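Local coordinates for protein GphF Dehydratase 1 (Archangium violaceum, PDB 6MBF) that serves as a dehydratase domain of the gephyronic acid polyketide synthase, probably removing water from a polyketide intermediate and acting in olefin rearrangement, at residues 163-171 and 182-190. Residues are numbered along the deposited sequence; the frame is centred on the assembly and turned at random.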
# COMPACT_ATOMS: atom_id res chain seq x y z
N GLY A 163 -5.61 3.80 -13.34
CA GLY A 163 -6.91 3.63 -13.95
C GLY A 163 -8.06 4.03 -13.04
O GLY A 163 -7.87 4.49 -11.90
N PRO A 164 -9.29 3.85 -13.53
CA PRO A 164 -10.46 4.41 -12.83
C PRO A 164 -10.80 3.75 -11.50
O PRO A 164 -11.59 4.32 -10.75
CB PRO A 164 -11.61 4.20 -13.83
CG PRO A 164 -11.13 3.13 -14.75
CD PRO A 164 -9.65 3.26 -14.83
N ARG A 165 -10.25 2.57 -11.19
CA ARG A 165 -10.47 2.00 -9.87
C ARG A 165 -9.61 2.65 -8.80
O ARG A 165 -9.85 2.41 -7.61
CB ARG A 165 -10.17 0.50 -9.88
CG ARG A 165 -11.00 -0.31 -10.87
CD ARG A 165 -10.52 -1.74 -10.89
NE ARG A 165 -11.29 -2.55 -11.82
CZ ARG A 165 -12.35 -3.28 -11.47
NH1 ARG A 165 -12.76 -3.29 -10.21
NH2 ARG A 165 -12.99 -3.99 -12.39
N LEU A 166 -8.64 3.47 -9.20
CA LEU A 166 -7.66 4.03 -8.27
C LEU A 166 -7.69 5.56 -8.29
O LEU A 166 -6.65 6.22 -8.36
CB LEU A 166 -6.27 3.49 -8.62
CG LEU A 166 -6.17 1.96 -8.53
CD1 LEU A 166 -4.86 1.44 -9.09
CD2 LEU A 166 -6.36 1.50 -7.08
N ARG A 167 -8.91 6.12 -8.22
CA ARG A 167 -9.11 7.57 -8.14
C ARG A 167 -10.10 7.83 -7.00
O ARG A 167 -11.22 8.31 -7.22
CB ARG A 167 -9.61 8.13 -9.48
CG ARG A 167 -8.64 7.86 -10.63
CD ARG A 167 -9.23 8.22 -11.98
NE ARG A 167 -8.31 7.80 -13.03
CZ ARG A 167 -8.67 7.44 -14.26
NH1 ARG A 167 -9.95 7.46 -14.63
NH2 ARG A 167 -7.73 7.05 -15.12
N ASN A 168 -9.68 7.53 -5.78
CA ASN A 168 -10.60 7.42 -4.65
C ASN A 168 -10.49 8.57 -3.66
O ASN A 168 -11.13 8.51 -2.59
CB ASN A 168 -10.37 6.07 -3.95
CG ASN A 168 -10.68 4.90 -4.88
OD1 ASN A 168 -11.83 4.72 -5.27
ND2 ASN A 168 -9.66 4.13 -5.24
N ILE A 169 -9.74 9.61 -3.98
CA ILE A 169 -9.71 10.83 -3.17
C ILE A 169 -10.91 11.68 -3.55
O ILE A 169 -11.08 12.04 -4.72
CB ILE A 169 -8.40 11.62 -3.38
CG1 ILE A 169 -7.18 10.71 -3.33
CG2 ILE A 169 -8.26 12.72 -2.29
CD1 ILE A 169 -5.90 11.42 -3.75
N ARG A 170 -11.76 11.98 -2.57
CA ARG A 170 -12.91 12.83 -2.83
C ARG A 170 -12.59 14.30 -2.65
O ARG A 170 -13.01 15.14 -3.46
CB ARG A 170 -14.07 12.43 -1.91
CG ARG A 170 -14.49 10.98 -2.06
CD ARG A 170 -14.56 10.60 -3.53
NE ARG A 170 -14.59 9.15 -3.72
CZ ARG A 170 -14.05 8.54 -4.77
NH1 ARG A 170 -14.12 7.22 -4.87
NH2 ARG A 170 -13.43 9.24 -5.71
N HIS A 171 -11.82 14.63 -1.61
CA HIS A 171 -11.48 16.01 -1.29
C HIS A 171 -10.08 16.03 -0.72
O HIS A 171 -9.66 15.07 -0.06
CB HIS A 171 -12.48 16.62 -0.29
CG HIS A 171 -12.06 17.95 0.26
ND1 HIS A 171 -12.25 19.13 -0.42
CD2 HIS A 171 -11.45 18.28 1.43
CE1 HIS A 171 -11.78 20.14 0.30
NE2 HIS A 171 -11.29 19.65 1.43
N HIS A 182 -10.03 13.27 2.11
CA HIS A 182 -11.17 12.39 2.34
C HIS A 182 -11.15 11.35 1.22
O HIS A 182 -11.23 11.72 0.05
CB HIS A 182 -12.47 13.19 2.34
CG HIS A 182 -13.71 12.35 2.41
ND1 HIS A 182 -14.91 12.75 1.88
CD2 HIS A 182 -13.93 11.13 2.96
CE1 HIS A 182 -15.82 11.82 2.10
NE2 HIS A 182 -15.25 10.82 2.75
N VAL A 183 -10.99 10.07 1.58
CA VAL A 183 -10.93 8.99 0.61
C VAL A 183 -12.07 8.03 0.90
O VAL A 183 -12.40 7.75 2.06
CB VAL A 183 -9.58 8.23 0.58
CG1 VAL A 183 -8.40 9.18 0.63
CG2 VAL A 183 -9.48 7.18 1.64
N CYS A 184 -12.69 7.54 -0.17
CA CYS A 184 -13.86 6.68 -0.04
C CYS A 184 -13.85 5.68 -1.18
O CYS A 184 -13.71 6.05 -2.35
CB CYS A 184 -15.14 7.52 -0.06
SG CYS A 184 -16.61 6.59 0.36
N LEU A 185 -13.99 4.40 -0.84
CA LEU A 185 -14.09 3.38 -1.87
C LEU A 185 -15.47 3.42 -2.52
O LEU A 185 -16.45 3.84 -1.91
CB LEU A 185 -13.85 1.99 -1.28
CG LEU A 185 -12.47 1.77 -0.66
CD1 LEU A 185 -12.41 0.41 -0.05
CD2 LEU A 185 -11.36 1.96 -1.69
N GLN A 186 -15.52 2.99 -3.77
CA GLN A 186 -16.79 2.87 -4.47
C GLN A 186 -16.75 1.62 -5.34
O GLN A 186 -15.76 0.88 -5.36
CB GLN A 186 -17.10 4.12 -5.31
CG GLN A 186 -17.36 5.40 -4.53
CD GLN A 186 -18.58 5.32 -3.62
OE1 GLN A 186 -19.51 4.56 -3.88
NE2 GLN A 186 -18.58 6.10 -2.55
N GLY A 187 -17.85 1.39 -6.05
CA GLY A 187 -17.92 0.27 -6.98
C GLY A 187 -17.58 -1.06 -6.35
O GLY A 187 -17.93 -1.33 -5.19
N GLU A 188 -16.87 -1.89 -7.11
CA GLU A 188 -16.50 -3.22 -6.64
C GLU A 188 -15.58 -3.14 -5.43
O GLU A 188 -15.65 -3.98 -4.53
CB GLU A 188 -15.81 -4.01 -7.75
CG GLU A 188 -16.62 -4.13 -9.04
CD GLU A 188 -15.94 -5.04 -10.06
OE1 GLU A 188 -16.56 -5.32 -11.11
OE2 GLU A 188 -14.79 -5.48 -9.82
N GLU A 189 -14.71 -2.13 -5.39
CA GLU A 189 -13.74 -2.06 -4.31
C GLU A 189 -14.41 -1.80 -2.97
O GLU A 189 -13.99 -2.34 -1.94
CB GLU A 189 -12.68 -1.00 -4.64
CG GLU A 189 -11.55 -1.52 -5.56
CD GLU A 189 -11.98 -1.74 -7.01
OE1 GLU A 189 -11.39 -2.60 -7.70
OE2 GLU A 189 -12.90 -1.04 -7.48
N ALA A 190 -15.49 -1.01 -2.96
CA ALA A 190 -16.25 -0.81 -1.74
C ALA A 190 -17.01 -2.07 -1.32
O ALA A 190 -17.38 -2.19 -0.15
CB ALA A 190 -17.24 0.35 -1.89
O HOH W 1 -12.93 2.34 -5.00
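H182 opens a classic beta bulge with R170 and H171 in a hairpin of the HotDog-clan dehydratase fold, strand 169-175 against strand 178-184. Its O takes R170 N at 2.7 Å and, weakly, H171 N, while H182 N returns a bond to H171 O. R170 CB comes within 3.9 Å of H182 ND1, and H182 NE2 is hydrogen-bonded to E241 OE2 on the neighbouring strand. At V183 the pairing with I169 is non-hydrogen-bonded; CG1 of V183 meets CG1 of I169 on the face covered by helix 200-214, and V183 CA makes a C-H...O contact with N168 O. C184 N gives N168 O a hydrogen bond of 3.0 Å. In one of its two modelled conformers R170, bent at chi2 (-44°), lays its guanidinium over N168 O; NH1 gives C184 O a weak bond (N-H...O 126°) and NH2 a hydrogen bond to R167 O. Past the strand a water donates to N168 OD1, its oxygen 2.6 Å from that atom, and accepts from Q186 N; N168 ND2 meanwhile binds R165 O. E188 and E189 share R165 NH1 in a salt-bridge network, both near the guanidinium plane. A methionine in place of R165 would probably leave these two neighbouring carboxylates without their shared cation. The carboxylates engage differently: OE2 of E188 is met from above its plane at 3.0 Å from R165 NH1, whereas OE1 of E189 uses its syn lone pair, 2.9 Å from R165 NH1.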